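Local coordinates for protein formyltransferase (Francisella tularensis subsp. tularensis, PDB 4NV1) that belongs to the formyltransferase family, pairing a Rossmann-like domain with a C-terminal dimerization region, and binds dTDP-4-amino-4,6-dideoxyglucose, at residues A[72-77]-A[91-96]; A[96-101]-A[120-125]. All coordinates share one frame; numbering follows the deposited sequence.

Contact 1 of 2, residues A[72-77]-A[91-96]; sequences FSCHSK and INIHPG. With 0FX (dTDP-4-amino-4,6-dideoxyglucose), chain I.
N92 has CG anti to its backbone N (chi1 -169°), and F72 has CG beside the backbone N and anti to the carbonyl carbon (chi1 -63°); from the first, ND2 reaches S73 O, and the side chains of F72 and I91 lie side by side, pointing the same way. N92 ND2 donates to S73 O over 3.0 Å; S73 O lies in the plane of the N92 amide, while ND2 stands above the plane of the S73 carbonyl. The same oxygen takes I93 N nearly along the C=O axis at 2.9 Å, so two donors grip it from different directions. With S73 N bonded to I91 O, this is the ladder of two adjacent parallel strands, 70-74 and 89-94, joined through helix 82-87 as a beta-alpha-beta unit of a Rossmann-like sheet. On the face carrying F72, I91 and I93, F72 CD2 meets I93 CD1 at 3.5 Å and I91 CB at 3.8 Å, while C74 SG rests on I93 CG2. Further along the chain, H75 and P95 meet tip to tip, CE1 to CG at 3.6 Å, and a water accepts from H75 N and donates to I93 O. The H75 ring is held at both nitrogens: NE2 bonds to E158, and ND1 donates to the 0FX phosphate oxygen O4P at 2.9 Å, in the ring plane. Beyond it, K77 NZ donates to the sugar hydroxyl O2G.

Contact 2 of 2, residues A[96-101]-A[120-125]; sequences GLNPYN and TIHVMD
T120 and N98 have the most surface buried here, and the T120 hydroxyl joins the loop to the strand. Its OG1 lies beside the backbone N and anti to the carbonyl carbon (chi1 -57°), which brings it between two backbone groups of the loop. It donates to G96 O over 2.7 Å, lying in the carbonyl plane and on a lone pair, with a C=O...donor angle of 137°. It also accepts from N98 N at 3.0 Å. One hydroxyl thus holds the chain on both sides of L97, whose CB points away from the strand. Q136 NE2 is a further hydrogen-bond partner of OG1 and also reaches N98 O, so the buried hydroxyl has three hydrogen-bond partners.

The N98 side chain crosses that of T120 at about a right angle, its OD1 3.9 Å from the methyl CG2. The same oxygen sits over one face of the H122 ring, 3.5 Å above its plane and offset toward the rim, with ND1 its nearest ring atom at 3.6 Å. Amide and ring planes are inclined by 52°, so the oxygen meets the ring without a flat stack.

The contact joins the loop that follows strand 89-94 to strand 117-123, its antiparallel neighbour in the central sheet. On the other side of strand 117-123 runs strand 133-139, which supplies Q136, while I121, its CB pointing away from the loop, packs against helix 147-170.

Overall arrangement
The two contacts are adjacent, their centres about 9 Å apart, and come in series along the chain, with G96 ending contact 1 and opening contact 2. Both belong to the central mixed sheet, where strands 70-74, 89-94 and 117-123 are consecutive neighbours. The direction reverses between the last two: contact 1 joins parallel strands, whereas strand 117-123 runs antiparallel to 89-94. Probable backbone hydrogen bonds, H94 N to T120 O and N92 N to H122 O, tie the contacts directly, and I91 packs on I121. Contact 1 includes the pocket residues H75, S76 and K77, beside 0FX, while contact 2 joins the loop leaving strand 89-94 to strand 117-123.

Contact 1 of 2, residues A[72-77]-A[91-96]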
ATOM      1  N   PHE A  72      33.442   5.750  17.596  1.00 18.35           N
ATOM      2  CA  PHE A  72      32.067   5.315  17.405  1.00 21.82           C
ATOM      3  C   PHE A  72      31.747   5.101  15.937  1.00 27.34           C
ATOM      4  O   PHE A  72      32.087   5.927  15.028  1.00 29.32           O
ATOM      5  CB  PHE A  72      31.089   6.349  17.921  1.00 20.37           C
ATOM      6  CG  PHE A  72      31.193   6.604  19.394  1.00 23.40           C
ATOM      7  CD1 PHE A  72      31.646   7.793  19.865  1.00 21.23           C
ATOM      8  CD2 PHE A  72      30.698   5.652  20.313  1.00 23.78           C
ATOM      9  CE1 PHE A  72      31.738   8.033  21.203  1.00 21.94           C
ATOM     10  CE2 PHE A  72      30.795   5.891  21.666  1.00 23.99           C
ATOM     11  CZ  PHE A  72      31.270   7.083  22.120  1.00 22.48           C
ATOM     12  N   SER A  73      31.046   3.994  15.746  1.00 23.94           N
ATOM     13  CA  SER A  73      30.355   3.655  14.492  1.00 25.59           C
ATOM     14  C   SER A  73      28.850   3.715  14.706  1.00 24.11           C
ATOM     15  O   SER A  73      28.278   3.110  15.635  1.00 27.60           O
ATOM     16  CB  SER A  73      30.762   2.266  13.975  1.00 23.91           C
ATOM     17  OG  SER A  73      30.050   1.992  12.777  1.00 27.78           O
ATOM     18  N   CYS A  74      28.159   4.484  13.884  1.00 25.06           N
ATOM     19  CA  CYS A  74      26.700   4.427  13.972  1.00 27.36           C
ATOM     20  C   CYS A  74      26.110   4.604  12.595  1.00 26.70           C
ATOM     21  O   CYS A  74      26.188   5.702  12.027  1.00 28.02           O
ATOM     22  CB  CYS A  74      26.177   5.478  14.952  1.00 33.21           C
ATOM     23  SG  CYS A  74      24.387   5.343  15.248  1.00 33.30           S
ATOM     24  N   HIS A  75      25.622   3.497  12.055  1.00 27.79           N
ATOM     25  CA  HIS A  75      24.914   3.479  10.762  1.00 32.10           C
ATOM     26  C   HIS A  75      25.932   3.862   9.676  1.00 30.19           C
ATOM     27  O   HIS A  75      25.828   4.879   9.049  1.00 32.20           O
ATOM     28  CB  HIS A  75      23.730   4.423  10.756  1.00 29.93           C
ATOM     29  CG  HIS A  75      22.526   3.868  11.446  1.00 38.12           C
ATOM     30  ND1 HIS A  75      21.537   3.181  10.770  1.00 41.04           N
ATOM     31  CD2 HIS A  75      22.137   3.918  12.740  1.00 31.20           C
ATOM     32  CE1 HIS A  75      20.577   2.860  11.609  1.00 36.37           C
ATOM     33  NE2 HIS A  75      20.906   3.318  12.805  1.00 41.07           N
ATOM     34  N   SER A  76      26.954   3.045   9.567  1.00 37.32           N
ATOM     35  CA  SER A  76      28.198   3.419   8.956  1.00 45.42           C
ATOM     36  C   SER A  76      28.150   2.400   7.872  1.00 44.04           C
ATOM     37  O   SER A  76      28.020   1.221   8.234  1.00 34.57           O
ATOM     38  CB  SER A  76      29.383   3.034   9.853  1.00 40.81           C
ATOM     39  OG  SER A  76      30.580   2.767   9.119  1.00 34.86           O
ATOM     40  N   LYS A  77      28.372   2.809   6.622  1.00 41.76           N
ATOM     41  CA  LYS A  77      28.527   1.808   5.550  1.00 43.85           C
ATOM     42  C   LYS A  77      29.692   0.821   5.731  1.00 43.52           C
ATOM     43  O   LYS A  77      29.714  -0.232   5.085  1.00 43.62           O
ATOM     44  CB  LYS A  77      28.619   2.481   4.171  1.00 44.72           C
ATOM     45  CG  LYS A  77      27.381   3.259   3.739  1.00 47.21           C
ATOM     46  CD  LYS A  77      27.661   4.077   2.475  1.00 47.35           C
ATOM     47  CE  LYS A  77      26.465   4.825   1.901  1.00 45.63           C
ATOM     48  NZ  LYS A  77      25.259   3.953   1.817  1.00 45.53           N
ATOM     49  N   ILE A  91      33.103   1.652  19.741  1.00 22.82           N
ATOM     50  CA  ILE A  91      31.770   1.298  20.183  1.00 24.49           C
ATOM     51  C   ILE A  91      30.791   1.522  19.034  1.00 22.93           C
ATOM     52  O   ILE A  91      30.851   2.510  18.307  1.00 23.28           O
ATOM     53  CB  ILE A  91      31.454   2.078  21.447  1.00 20.49           C
ATOM     54  CG1 ILE A  91      32.413   1.554  22.572  1.00 18.91           C
ATOM     55  CG2 ILE A  91      29.969   2.106  21.736  1.00 19.67           C
ATOM     56  CD1 ILE A  91      32.375   2.434  23.793  1.00 19.76           C
ATOM     57  N   ASN A  92      29.998   0.491  18.829  1.00 22.04           N
ATOM     58  CA  ASN A  92      28.975   0.493  17.802  1.00 23.71           C
ATOM     59  C   ASN A  92      27.603   0.763  18.384  1.00 26.35           C
ATOM     60  O   ASN A  92      27.220   0.209  19.408  1.00 23.79           O
ATOM     61  CB  ASN A  92      28.981  -0.875  17.158  1.00 24.65           C
ATOM     62  CG  ASN A  92      28.149  -0.946  15.877  1.00 27.70           C
ATOM     63  OD1 ASN A  92      27.849  -2.022  15.461  1.00 34.20           O
ATOM     64  ND2 ASN A  92      27.877   0.162  15.214  1.00 33.73           N
ATOM     65  N   ILE A  93      26.838   1.591  17.694  1.00 26.36           N
ATOM     66  CA  ILE A  93      25.506   1.932  18.096  1.00 27.14           C
ATOM     67  C   ILE A  93      24.706   1.352  16.959  1.00 29.00           C
ATOM     68  O   ILE A  93      24.806   1.814  15.808  1.00 25.43           O
ATOM     69  CB  ILE A  93      25.380   3.454  18.258  1.00 29.45           C
ATOM     70  CG1 ILE A  93      26.235   3.927  19.448  1.00 33.79           C
ATOM     71  CG2 ILE A  93      23.942   3.899  18.507  1.00 31.48           C
ATOM     72  CD1 ILE A  93      27.557   4.550  19.120  1.00 31.87           C
ATOM     73  N   HIS A  94      23.913   0.335  17.298  1.00 26.47           N
ATOM     74  CA  HIS A  94      23.412  -0.648  16.324  1.00 27.73           C
ATOM     75  C   HIS A  94      21.875  -0.771  16.332  1.00 30.21           C
ATOM     76  O   HIS A  94      21.300  -1.061  17.385  1.00 25.64           O
ATOM     77  CB  HIS A  94      24.074  -1.991  16.665  1.00 33.22           C
ATOM     78  CG  HIS A  94      23.579  -3.161  15.886  1.00 36.44           C
ATOM     79  ND1 HIS A  94      23.655  -3.248  14.507  1.00 40.49           N
ATOM     80  CD2 HIS A  94      23.038  -4.329  16.307  1.00 39.53           C
ATOM     81  CE1 HIS A  94      23.135  -4.396  14.110  1.00 42.45           C
ATOM     82  NE2 HIS A  94      22.760  -5.078  15.184  1.00 41.92           N
ATOM     83  N   PRO A  95      21.227  -0.652  15.153  1.00 25.04           N
ATOM     84  CA  PRO A  95      19.794  -0.852  14.993  1.00 28.75           C
ATOM     85  C   PRO A  95      19.318  -2.281  15.034  1.00 26.56           C
ATOM     86  O   PRO A  95      18.366  -2.605  14.333  1.00 30.25           O
ATOM     87  CB  PRO A  95      19.477  -0.226  13.617  1.00 26.11           C
ATOM     88  CG  PRO A  95      20.698  -0.507  12.844  1.00 27.81           C
ATOM     89  CD  PRO A  95      21.872  -0.555  13.832  1.00 27.02           C
ATOM     90  N   GLY A  96      19.816  -3.094  15.949  1.00 22.12           N
ATOM     91  CA  GLY A  96      19.119  -4.332  16.342  1.00 19.50           C
ATOM     92  C   GLY A  96      19.455  -4.791  17.765  1.00 21.20           C
ATOM     93  O   GLY A  96      20.246  -4.144  18.436  1.00 18.18           O
TER
HETATM   94  O4P 0FX I 301      21.015   1.936   8.158  1.00 41.81           O
HETATM   95  P2  0FX I 301      21.511   3.037   7.185  1.00 55.85           P
HETATM   96  O3P 0FX I 301      21.247   4.524   7.274  1.00 35.25           O
HETATM   97  O1G 0FX I 301      22.770   2.553   6.341  1.00 45.36           O
HETATM   98  C1G 0FX I 301      24.026   2.358   6.949  1.00 46.91           C
HETATM   99  C2G 0FX I 301      24.805   1.811   5.764  1.00 49.22           C
HETATM  100  O2G 0FX I 301      24.508   2.526   4.560  1.00 44.56           O
HETATM  101  C3G 0FX I 301      24.504   0.344   5.529  1.00 48.44           C
HETATM  102  O3G 0FX I 301      25.473  -0.020   4.522  1.00 50.82           O
HETATM  103  C4G 0FX I 301      24.639  -0.406   6.869  1.00 52.10           C
HETATM  104  N4A 0FX I 301      24.467  -1.845   6.731  1.00 54.40           N
HETATM  105  C5G 0FX I 301      23.685   0.125   7.946  1.00 45.83           C
HETATM  106  C6G 0FX I 301      23.884  -0.594   9.274  1.00 43.95           C
HETATM  107  O5G 0FX I 301      23.967   1.516   8.107  1.00 45.95           O
HETATM  108  OPP 0FX I 301      20.735   3.236   5.806  1.00 45.11           O
HETATM  109  P   0FX I 301      20.146   2.275   4.695  1.00 43.28           P
HETATM  110  O1P 0FX I 301      21.151   1.627   3.765  1.00 34.81           O
HETATM  111  O2P 0FX I 301      19.077   3.305   4.352  1.00 46.85           O
HETATM  112  O5  0FX I 301      19.212   1.150   5.376  1.00 41.60           O
HETATM  113  C5  0FX I 301      18.158   1.602   6.236  1.00 30.75           C
HETATM  114  C4  0FX I 301      16.913   0.743   6.104  1.00 26.03           C
HETATM  115  O4  0FX I 301      16.268   1.036   4.878  1.00 25.34           O
HETATM  116  C3  0FX I 301      17.128  -0.740   6.080  1.00 26.70           C
HETATM  117  O3  0FX I 301      17.016  -1.338   7.381  1.00 26.12           O
HETATM  118  C2  0FX I 301      15.920  -1.253   5.295  1.00 26.83           C
HETATM  119  C1  0FX I 301      15.644  -0.102   4.328  1.00 25.44           C
HETATM  120  N11 0FX I 301      16.095  -0.471   2.982  1.00 28.03           N
HETATM  121  C61 0FX I 301      17.349  -0.162   2.588  1.00 30.21           C
HETATM  122  C51 0FX I 301      17.782  -0.526   1.330  1.00 30.77           C
HETATM  123  C5A 0FX I 301      19.174  -0.283   0.783  1.00 35.97           C
HETATM  124  C21 0FX I 301      15.242  -1.109   2.155  1.00 28.21           C
HETATM  125  O21 0FX I 301      13.970  -1.389   2.505  1.00 28.08           O
HETATM  126  N31 0FX I 301      15.584  -1.436   0.905  1.00 29.04           N
HETATM  127  C41 0FX I 301      16.845  -1.131   0.529  1.00 32.33           C
HETATM  128  O41 0FX I 301      17.298  -1.466  -0.674  1.00 27.87           O
HETATM  129  O   HOH W   1      27.815   1.027  12.249  1.00 24.56           O
HETATM  130  O   HOH W   2      25.180   0.965  13.228  1.00 26.17           O

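Contact 2 of 2, residues A[96-101]-A[120-125]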
ATOM      1  N   GLY A  96      19.816  -3.094  15.949  1.00 22.12           N
ATOM      2  CA  GLY A  96      19.119  -4.332  16.342  1.00 19.50           C
ATOM      3  C   GLY A  96      19.455  -4.791  17.765  1.00 21.20           C
ATOM      4  O   GLY A  96      20.246  -4.144  18.436  1.00 18.18           O
ATOM      5  N   LEU A  97      18.772  -5.818  18.263  1.00 22.25           N
ATOM      6  CA  LEU A  97      18.967  -6.278  19.651  1.00 25.13           C
ATOM      7  C   LEU A  97      19.870  -7.493  19.597  1.00 24.09           C
ATOM      8  O   LEU A  97      19.403  -8.608  19.479  1.00 21.65           O
ATOM      9  CB  LEU A  97      17.642  -6.666  20.302  1.00 24.76           C
ATOM     10  CG  LEU A  97      17.581  -6.720  21.834  1.00 28.14           C
ATOM     11  CD1 LEU A  97      17.459  -5.386  22.519  1.00 28.37           C
ATOM     12  CD2 LEU A  97      16.368  -7.489  22.286  1.00 28.67           C
ATOM     13  N   ASN A  98      21.169  -7.289  19.721  1.00 22.00           N
ATOM     14  CA  ASN A  98      22.098  -8.419  19.781  1.00 21.11           C
ATOM     15  C   ASN A  98      21.734  -9.416  20.897  1.00 23.18           C
ATOM     16  O   ASN A  98      21.304  -9.003  21.958  1.00 24.81           O
ATOM     17  CB  ASN A  98      23.497  -7.897  20.090  1.00 25.17           C
ATOM     18  CG  ASN A  98      24.138  -7.126  18.927  1.00 28.14           C
ATOM     19  OD1 ASN A  98      25.295  -6.689  19.023  1.00 32.55           O
ATOM     20  ND2 ASN A  98      23.419  -6.997  17.818  1.00 26.30           N
ATOM     21  N   PRO A  99      21.883 -10.723  20.657  1.00 20.75           N
ATOM     22  CA  PRO A  99      22.513 -11.248  19.478  1.00 22.61           C
ATOM     23  C   PRO A  99      21.517 -11.684  18.392  1.00 22.52           C
ATOM     24  O   PRO A  99      21.878 -12.542  17.597  1.00 22.96           O
ATOM     25  CB  PRO A  99      23.134 -12.521  19.998  1.00 27.71           C
ATOM     26  CG  PRO A  99      22.103 -13.012  20.989  1.00 24.04           C
ATOM     27  CD  PRO A  99      21.728 -11.748  21.699  1.00 23.28           C
ATOM     28  N   TYR A 100      20.274 -11.204  18.418  1.00 23.82           N
ATOM     29  CA  TYR A 100      19.229 -11.621  17.442  1.00 24.08           C
ATOM     30  C   TYR A 100      19.220 -10.834  16.108  1.00 22.42           C
ATOM     31  O   TYR A 100      19.224  -9.618  16.108  1.00 23.74           O
ATOM     32  CB  TYR A 100      17.853 -11.564  18.069  1.00 27.16           C
ATOM     33  CG  TYR A 100      17.723 -12.194  19.456  1.00 25.82           C
ATOM     34  CD1 TYR A 100      17.743 -11.369  20.561  1.00 27.17           C
ATOM     35  CD2 TYR A 100      17.536 -13.559  19.658  1.00 30.16           C
ATOM     36  CE1 TYR A 100      17.634 -11.871  21.833  1.00 29.97           C
ATOM     37  CE2 TYR A 100      17.419 -14.103  20.959  1.00 26.81           C
ATOM     38  CZ  TYR A 100      17.439 -13.245  22.040  1.00 35.41           C
ATOM     39  OH  TYR A 100      17.363 -13.639  23.376  1.00 34.93           O
ATOM     40  N   ASN A 101      19.287 -11.563  15.012  1.00 21.80           N
ATOM     41  CA  ASN A 101      19.158 -11.051  13.627  1.00 27.64           C
ATOM     42  C   ASN A 101      20.292 -10.089  13.386  1.00 26.48           C
ATOM     43  O   ASN A 101      20.082  -8.930  13.095  1.00 26.95           O
ATOM     44  CB  ASN A 101      17.796 -10.400  13.388  1.00 23.83           C
ATOM     45  CG  ASN A 101      16.705 -11.432  13.259  1.00 21.42           C
ATOM     46  OD1 ASN A 101      16.932 -12.500  12.690  1.00 22.48           O
ATOM     47  ND2 ASN A 101      15.518 -11.118  13.763  1.00 20.56           N
ATOM     48  N   THR A 120      21.115  -1.763  20.313  1.00 20.82           N
ATOM     49  CA  THR A 120      22.221  -2.159  21.104  1.00 22.39           C
ATOM     50  C   THR A 120      23.392  -1.202  20.872  1.00 24.90           C
ATOM     51  O   THR A 120      23.654  -0.777  19.718  1.00 21.23           O
ATOM     52  CB  THR A 120      22.704  -3.531  20.639  1.00 23.28           C
ATOM     53  OG1 THR A 120      21.657  -4.478  20.711  1.00 19.34           O
ATOM     54  CG2 THR A 120      23.878  -4.054  21.528  1.00 21.44           C
ATOM     55  N   ILE A 121      24.059  -0.868  21.981  1.00 22.40           N
ATOM     56  CA  ILE A 121      25.396  -0.266  21.998  1.00 20.75           C
ATOM     57  C   ILE A 121      26.352  -1.228  22.621  1.00 22.26           C
ATOM     58  O   ILE A 121      26.135  -1.756  23.731  1.00 18.21           O
ATOM     59  CB  ILE A 121      25.419   1.018  22.811  1.00 21.76           C
ATOM     60  CG1 ILE A 121      24.363   1.974  22.312  1.00 24.05           C
ATOM     61  CG2 ILE A 121      26.815   1.625  22.766  1.00 23.50           C
ATOM     62  CD1 ILE A 121      24.064   3.145  23.201  1.00 26.96           C
ATOM     63  N   HIS A 122      27.397  -1.515  21.882  1.00 19.36           N
ATOM     64  CA  HIS A 122      28.292  -2.564  22.287  1.00 21.40           C
ATOM     65  C   HIS A 122      29.693  -2.231  21.834  1.00 23.50           C
ATOM     66  O   HIS A 122      29.912  -1.504  20.848  1.00 27.22           O
ATOM     67  CB  HIS A 122      27.851  -3.920  21.723  1.00 21.88           C
ATOM     68  CG  HIS A 122      27.982  -4.028  20.238  1.00 26.58           C
ATOM     69  ND1 HIS A 122      27.007  -3.592  19.365  1.00 28.90           N
ATOM     70  CD2 HIS A 122      28.976  -4.530  19.471  1.00 30.75           C
ATOM     71  CE1 HIS A 122      27.402  -3.801  18.122  1.00 31.46           C
ATOM     72  NE2 HIS A 122      28.604  -4.347  18.161  1.00 33.38           N
ATOM     73  N   VAL A 123      30.651  -2.753  22.582  1.00 24.85           N
ATOM     74  CA  VAL A 123      32.048  -2.585  22.240  1.00 25.74           C
ATOM     75  C   VAL A 123      32.426  -3.420  21.034  1.00 25.22           C
ATOM     76  O   VAL A 123      32.214  -4.603  21.027  1.00 24.56           O
ATOM     77  CB  VAL A 123      32.952  -2.936  23.440  1.00 26.63           C
ATOM     78  CG1 VAL A 123      34.439  -2.733  23.103  1.00 24.97           C
ATOM     79  CG2 VAL A 123      32.559  -2.087  24.653  1.00 24.85           C
ATOM     80  N   MET A 124      33.122  -2.842  20.062  1.00 28.54           N
ATOM     81  CA  MET A 124      33.412  -3.605  18.849  1.00 27.08           C
ATOM     82  C   MET A 124      34.575  -4.538  19.101  1.00 29.29           C
ATOM     83  O   MET A 124      35.476  -4.257  19.914  1.00 34.31           O
ATOM     84  CB  MET A 124      33.691  -2.679  17.661  1.00 29.52           C
ATOM     85  CG  MET A 124      32.589  -1.682  17.430  1.00 27.19           C
ATOM     86  SD  MET A 124      32.903  -0.336  16.265  1.00 34.20           S
ATOM     87  CE  MET A 124      33.503  -1.258  14.873  1.00 33.30           C
ATOM     88  N   ASP A 125      34.461  -5.663  18.410  1.00 32.46           N
ATOM     89  CA  ASP A 125      35.311  -6.842  18.384  1.00 41.67           C
ATOM     90  C   ASP A 125      35.676  -7.138  16.925  1.00 42.38           C
ATOM     91  O   ASP A 125      35.212  -6.453  16.000  1.00 43.75           O
ATOM     92  CB  ASP A 125      34.471  -8.049  18.817  1.00 51.29           C
ATOM     93  CG  ASP A 125      34.867  -8.589  20.142  1.00 65.68           C
ATOM     94  OD1 ASP A 125      36.076  -8.536  20.461  1.00 71.39           O
ATOM     95  OD2 ASP A 125      33.957  -9.113  20.827  1.00 86.64           O
TER